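Local coordinates for domain of Unknown Function with a Cystatin-Like Fold (Nostoc punctiforme, PDB 2RGQ), which is of unknown function but has a cystatin-like fold and a SnoaL-like domain of the NTF2 clan, whose members often enclose a small-molecule pocket, at residues 80-92 against 104-118. Sequence-based numbering, arbitrary orientation.
Sequences GNYDEATMESYLT and SAFVKDQVRKINGKW
Lys113 reaches across to the backbone of Tyr82 with its whole chain. Its CB lies 3.9 Å from Asp83 CB; CG, anti to the backbone N (chi1 -179°), is 4.2 Å from Tyr82 O, and the bend at chi3 (-75°) brings CD to 3.3 Å and CE to 3.1 Å from that oxygen, CE also resting over one face of the Trp118 indole. At the tip, NZ donates to Tyr82 O in the carbonyl plane at 2.7 Å and forms a salt bridge with Asp8 of helix 6-25. Lysine suits this place because its methylenes span the gap while its ammonium serves carbonyl and carboxylate together; an alanine here would probably leave Tyr82 O without this donor and Asp8 without its charged mate. The loop 81-83 leading into strand 84-92 is shaped by Asn81, whose OD1 accepts from Asp83 N, an Asx turn, and from Glu84 N, extending it to an Asx motif.

Along the strands, Ala85-Val111, Met87-Asp109, Ser89-Val107 and Leu91-Ala105 are the hydrogen-bonded pairs, and side chains alternate between two faces. Small Ala85 leaves room for Val111 CG2 at 3.7 Å. Buried on this same face, Asp109 has its charge met by Arg123, and a water links its OD2 with Ser89 OG. On the other face the Tyr90 and Phe106 rings meet edge to edge, CE1 to CD1 at 4.0 Å, and Tyr90 OH bonds Asp24 of the second subunit. The two strands form an antiparallel hairpin, backed by helix 6-25 on the Leu91 and Val111 face, within the curved sheet of the cystatin-like (NTF2-type) fold.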
loop_
_atom_site.group_PDB
_atom_site.type_symbol
_atom_site.label_atom_id
_atom_site.label_comp_id
_atom_site.label_asym_id
_atom_site.label_seq_id
_atom_site.Cartn_x
_atom_site.Cartn_y
_atom_site.Cartn_z
ATOM N N GLY B 80 15.050 5.836 11.957
ATOM C CA GLY B 80 15.379 7.090 12.586
ATOM C C GLY B 80 15.088 7.057 14.064
ATOM O O GLY B 80 15.113 5.998 14.691
ATOM N N ASN B 81 14.840 8.244 14.623
ATOM C CA ASN B 81 14.566 8.400 16.030
ATOM C C ASN B 81 13.317 9.280 16.180
ATOM O O ASN B 81 12.592 9.525 15.175
ATOM C CB ASN B 81 15.830 8.928 16.747
ATOM C CG ASN B 81 16.159 10.369 16.391
ATOM O OD1 ASN B 81 15.434 11.012 15.658
ATOM N ND2 ASN B 81 17.266 10.898 16.959
ATOM N N TYR B 82 13.111 9.840 17.378
ATOM C CA TYR B 82 11.872 10.611 17.607
ATOM C C TYR B 82 11.705 11.922 16.834
ATOM O O TYR B 82 10.573 12.449 16.765
ATOM C CB TYR B 82 11.682 10.910 19.097
ATOM C CG TYR B 82 12.386 12.175 19.556
ATOM C CD1 TYR B 82 13.753 12.218 19.645
ATOM C CD2 TYR B 82 11.658 13.315 19.905
ATOM C CE1 TYR B 82 14.403 13.383 20.088
ATOM C CE2 TYR B 82 12.269 14.485 20.365
ATOM C CZ TYR B 82 13.660 14.526 20.438
ATOM O OH TYR B 82 14.286 15.675 20.872
ATOM N N ASP B 83 12.779 12.460 16.248
ATOM C CA ASP B 83 12.662 13.719 15.523
ATOM C C ASP B 83 13.344 13.834 14.193
ATOM O O ASP B 83 13.210 14.849 13.567
ATOM C CB ASP B 83 13.059 14.881 16.437
ATOM C CG ASP B 83 14.530 14.873 16.847
ATOM O OD1 ASP B 83 15.248 13.912 16.534
ATOM O OD2 ASP B 83 14.936 15.851 17.545
ATOM N N GLU B 84 14.041 12.794 13.749
ATOM C CA GLU B 84 14.674 12.771 12.440
ATOM C C GLU B 84 14.592 11.346 11.907
ATOM O O GLU B 84 14.918 10.385 12.615
ATOM C CB GLU B 84 16.117 13.175 12.524
ATOM C CG GLU B 84 16.363 14.555 13.132
ATOM C CD GLU B 84 17.827 14.930 13.063
ATOM O OE1 GLU B 84 18.232 15.420 11.991
ATOM O OE2 GLU B 84 18.544 14.744 14.084
ATOM N N ALA B 85 14.157 11.203 10.681
ATOM C CA ALA B 85 14.027 9.870 10.105
ATOM C C ALA B 85 14.131 9.943 8.590
ATOM O O ALA B 85 14.159 11.034 7.986
ATOM C CB ALA B 85 12.709 9.196 10.555
ATOM N N THR B 86 14.284 8.760 8.003
ATOM C CA THR B 86 14.343 8.588 6.576
ATOM C C THR B 86 13.344 7.510 6.222
ATOM O O THR B 86 13.142 6.580 7.007
ATOM C CB THR B 86 15.766 8.222 6.078
ATOM O OG1 THR B 86 16.172 6.988 6.682
ATOM C CG2 THR B 86 16.749 9.294 6.437
HETATM N N MSE B 87 12.634 7.709 5.124
HETATM C CA MSE B 87 11.689 6.749 4.596
HETATM C C MSE B 87 12.075 6.406 3.177
HETATM O O MSE B 87 12.459 7.313 2.433
HETATM C CB MSE B 87 10.262 7.330 4.607
HETATM C CG MSE B 87 9.235 6.336 4.098
HETATM SE SE MSE B 87 7.417 6.891 4.389
HETATM C CE MSE B 87 7.343 8.548 3.522
ATOM N N GLU B 88 11.976 5.118 2.798
ATOM C CA GLU B 88 12.138 4.671 1.411
ATOM C C GLU B 88 10.807 4.040 1.048
ATOM O O GLU B 88 10.186 3.379 1.874
ATOM C CB GLU B 88 13.294 3.685 1.223
ATOM C CG GLU B 88 14.606 4.187 1.750
ATOM C CD GLU B 88 14.782 3.966 3.257
ATOM O OE1 GLU B 88 14.605 2.830 3.754
ATOM O OE2 GLU B 88 15.115 4.945 3.975
ATOM N N SER B 89 10.355 4.209 -0.181
ATOM C CA SER B 89 9.070 3.684 -0.569
ATOM C C SER B 89 8.997 3.627 -2.085
ATOM O O SER B 89 9.905 4.108 -2.766
ATOM C CB SER B 89 7.951 4.565 -0.034
ATOM O OG SER B 89 7.891 5.841 -0.680
ATOM N N TYR B 90 7.907 3.046 -2.575
ATOM C CA TYR B 90 7.629 3.036 -3.978
ATOM C C TYR B 90 6.475 3.934 -4.294
ATOM O O TYR B 90 5.594 4.074 -3.488
ATOM C CB TYR B 90 7.234 1.644 -4.446
ATOM C CG TYR B 90 8.350 0.642 -4.584
ATOM C CD1 TYR B 90 9.698 1.000 -4.505
ATOM C CD2 TYR B 90 8.038 -0.667 -4.903
ATOM C CE1 TYR B 90 10.692 0.075 -4.744
ATOM C CE2 TYR B 90 9.030 -1.594 -5.150
ATOM C CZ TYR B 90 10.348 -1.223 -5.045
ATOM O OH TYR B 90 11.350 -2.111 -5.268
ATOM N N LEU B 91 6.494 4.440 -5.526
ATOM C CA LEU B 91 5.439 5.247 -6.090
ATOM C C LEU B 91 5.041 4.553 -7.367
ATOM O O LEU B 91 5.913 4.197 -8.185
ATOM C CB LEU B 91 5.907 6.664 -6.387
ATOM C CG LEU B 91 4.923 7.650 -7.039
ATOM C CD1 LEU B 91 3.712 7.815 -6.168
ATOM C CD2 LEU B 91 5.623 8.997 -7.315
ATOM N N THR B 92 3.752 4.239 -7.495
ATOM C CA THR B 92 3.203 3.731 -8.751
ATOM C C THR B 92 2.077 4.670 -9.180
ATOM O O THR B 92 1.305 5.142 -8.336
ATOM C CB THR B 92 2.735 2.275 -8.635
ATOM O OG1 THR B 92 1.890 2.142 -7.479
ATOM C CG2 THR B 92 3.970 1.355 -8.483
ATOM N N SER B 104 6.270 4.813 -12.544
ATOM C CA SER B 104 6.660 4.339 -11.218
ATOM C C SER B 104 7.942 5.012 -10.783
ATOM O O SER B 104 8.657 5.578 -11.594
ATOM C CB SER B 104 6.824 2.812 -11.174
ATOM O OG SER B 104 7.839 2.306 -12.055
ATOM N N ALA B 105 8.254 4.913 -9.507
ATOM C CA ALA B 105 9.448 5.532 -8.977
ATOM C C ALA B 105 9.827 4.964 -7.645
ATOM O O ALA B 105 8.989 4.350 -6.962
ATOM C CB ALA B 105 9.266 7.059 -8.851
ATOM N N PHE B 106 11.102 5.128 -7.326
ATOM C CA PHE B 106 11.614 4.813 -6.011
ATOM C C PHE B 106 11.692 6.196 -5.336
ATOM O O PHE B 106 12.116 7.133 -5.958
ATOM C CB PHE B 106 12.970 4.148 -6.092
ATOM C CG PHE B 106 13.642 4.006 -4.764
ATOM C CD1 PHE B 106 13.260 3.018 -3.898
ATOM C CD2 PHE B 106 14.646 4.893 -4.379
ATOM C CE1 PHE B 106 13.877 2.890 -2.655
ATOM C CE2 PHE B 106 15.248 4.768 -3.118
ATOM C CZ PHE B 106 14.851 3.746 -2.277
ATOM N N VAL B 107 11.261 6.294 -4.093
ATOM C CA VAL B 107 11.223 7.560 -3.374
ATOM C C VAL B 107 11.994 7.489 -2.072
ATOM O O VAL B 107 11.792 6.580 -1.274
ATOM C CB VAL B 107 9.750 8.003 -3.120
ATOM C CG1 VAL B 107 9.681 9.370 -2.450
ATOM C CG2 VAL B 107 8.961 8.052 -4.406
ATOM N N LYS B 108 12.872 8.490 -1.838
ATOM C CA LYS B 108 13.610 8.577 -0.595
ATOM C C LYS B 108 13.231 9.898 0.089
ATOM O O LYS B 108 13.391 10.956 -0.504
ATOM C CB LYS B 108 15.121 8.527 -0.821
ATOM C CG LYS B 108 15.866 8.357 0.496
ATOM C CD LYS B 108 17.372 8.665 0.428
ATOM C CE LYS B 108 17.854 9.049 1.847
ATOM N NZ LYS B 108 17.188 10.324 2.359
ATOM N N ASP B 109 12.777 9.813 1.333
ATOM C CA ASP B 109 12.338 10.983 2.120
ATOM C C ASP B 109 13.174 11.181 3.371
ATOM O O ASP B 109 13.526 10.222 4.043
ATOM C CB ASP B 109 10.867 10.844 2.540
ATOM C CG ASP B 109 9.919 10.813 1.360
ATOM O OD1 ASP B 109 10.018 11.760 0.551
ATOM O OD2 ASP B 109 9.032 9.906 1.280
ATOM N N GLN B 110 13.590 12.420 3.626
ATOM C CA GLN B 110 14.196 12.780 4.904
ATOM C C GLN B 110 13.079 13.571 5.575
ATOM O O GLN B 110 12.535 14.536 4.957
ATOM C CB GLN B 110 15.412 13.665 4.733
ATOM C CG GLN B 110 16.558 13.036 3.977
ATOM C CD GLN B 110 17.701 14.001 3.771
ATOM O OE1 GLN B 110 17.645 15.160 4.204
ATOM N NE2 GLN B 110 18.758 13.535 3.101
ATOM N N VAL B 111 12.721 13.195 6.803
ATOM C CA VAL B 111 11.628 13.816 7.516
ATOM C C VAL B 111 12.135 14.305 8.881
ATOM O O VAL B 111 13.162 13.839 9.362
ATOM C CB VAL B 111 10.420 12.913 7.708
ATOM C CG1 VAL B 111 9.772 12.558 6.304
ATOM C CG2 VAL B 111 10.785 11.676 8.586
ATOM N N ARG B 112 11.447 15.292 9.419
ATOM C CA ARG B 112 11.829 15.896 10.698
ATOM C C ARG B 112 10.609 16.289 11.494
ATOM O O ARG B 112 9.598 16.744 10.927
ATOM C CB ARG B 112 12.697 17.109 10.440
ATOM C CG ARG B 112 13.310 17.797 11.683
ATOM C CD ARG B 112 14.161 18.975 11.263
ATOM N NE ARG B 112 15.260 18.552 10.377
ATOM C CZ ARG B 112 15.913 19.327 9.509
ATOM N NH1 ARG B 112 15.643 20.583 9.401
ATOM N NH2 ARG B 112 16.883 18.850 8.777
ATOM N N LYS B 113 10.718 16.116 12.811
ATOM C CA LYS B 113 9.658 16.539 13.733
ATOM C C LYS B 113 10.007 17.966 14.138
ATOM O O LYS B 113 11.051 18.203 14.730
ATOM C CB LYS B 113 9.582 15.623 14.918
ATOM C CG LYS B 113 8.510 15.969 15.898
ATOM C CD LYS B 113 8.399 14.962 17.010
ATOM C CE LYS B 113 7.724 13.687 16.558
ATOM N NZ LYS B 113 7.959 12.579 17.575
ATOM N N ILE B 114 9.118 18.900 13.790
ATOM C CA ILE B 114 9.248 20.322 14.083
ATOM C C ILE B 114 7.981 20.787 14.833
ATOM O O ILE B 114 6.869 20.589 14.372
ATOM C CB ILE B 114 9.466 21.167 12.786
ATOM C CG1 ILE B 114 10.527 20.512 11.885
ATOM C CG2 ILE B 114 9.821 22.614 13.149
ATOM C CD1 ILE B 114 10.821 21.240 10.552
ATOM N N ASN B 115 8.179 21.379 16.018
ATOM C CA ASN B 115 7.076 21.800 16.874
ATOM C C ASN B 115 6.029 20.687 17.048
ATOM O O ASN B 115 4.813 20.927 16.996
ATOM C CB ASN B 115 6.431 23.077 16.366
ATOM C CG ASN B 115 7.430 24.191 16.103
ATOM O OD1 ASN B 115 8.408 24.396 16.820
ATOM N ND2 ASN B 115 7.160 24.930 15.076
ATOM N N GLY B 116 6.522 19.467 17.210
ATOM C CA GLY B 116 5.715 18.304 17.465
ATOM C C GLY B 116 5.035 17.580 16.336
ATOM O O GLY B 116 4.271 16.636 16.605
ATOM N N LYS B 117 5.306 17.988 15.101
ATOM C CA LYS B 117 4.710 17.404 13.919
ATOM C C LYS B 117 5.760 17.015 12.920
ATOM O O LYS B 117 6.731 17.764 12.748
ATOM C CB LYS B 117 3.807 18.458 13.297
ATOM C CG LYS B 117 3.059 18.037 12.061
ATOM C CD LYS B 117 1.871 18.976 11.859
ATOM C CE LYS B 117 1.213 18.769 10.498
ATOM N NZ LYS B 117 0.687 17.407 10.295
ATOM N N TRP B 118 5.505 15.924 12.172
ATOM C CA TRP B 118 6.454 15.480 11.148
ATOM C C TRP B 118 6.208 16.218 9.845
ATOM O O TRP B 118 5.046 16.477 9.441
ATOM C CB TRP B 118 6.384 13.979 10.874
ATOM C CG TRP B 118 6.854 13.158 11.994
ATOM C CD1 TRP B 118 6.098 12.615 12.964
ATOM C CD2 TRP B 118 8.204 12.773 12.257
ATOM N NE1 TRP B 118 6.879 11.867 13.813
ATOM C CE2 TRP B 118 8.186 11.966 13.414
ATOM C CE3 TRP B 118 9.424 13.054 11.652
ATOM C CZ2 TRP B 118 9.359 11.417 13.978
ATOM C CZ3 TRP B 118 10.606 12.502 12.191
ATOM C CH2 TRP B 118 10.562 11.699 13.355
HETATM O O HOH W 1 16.556 15.896 9.895
HETATM O O HOH W 2 9.774 7.463 0.852
#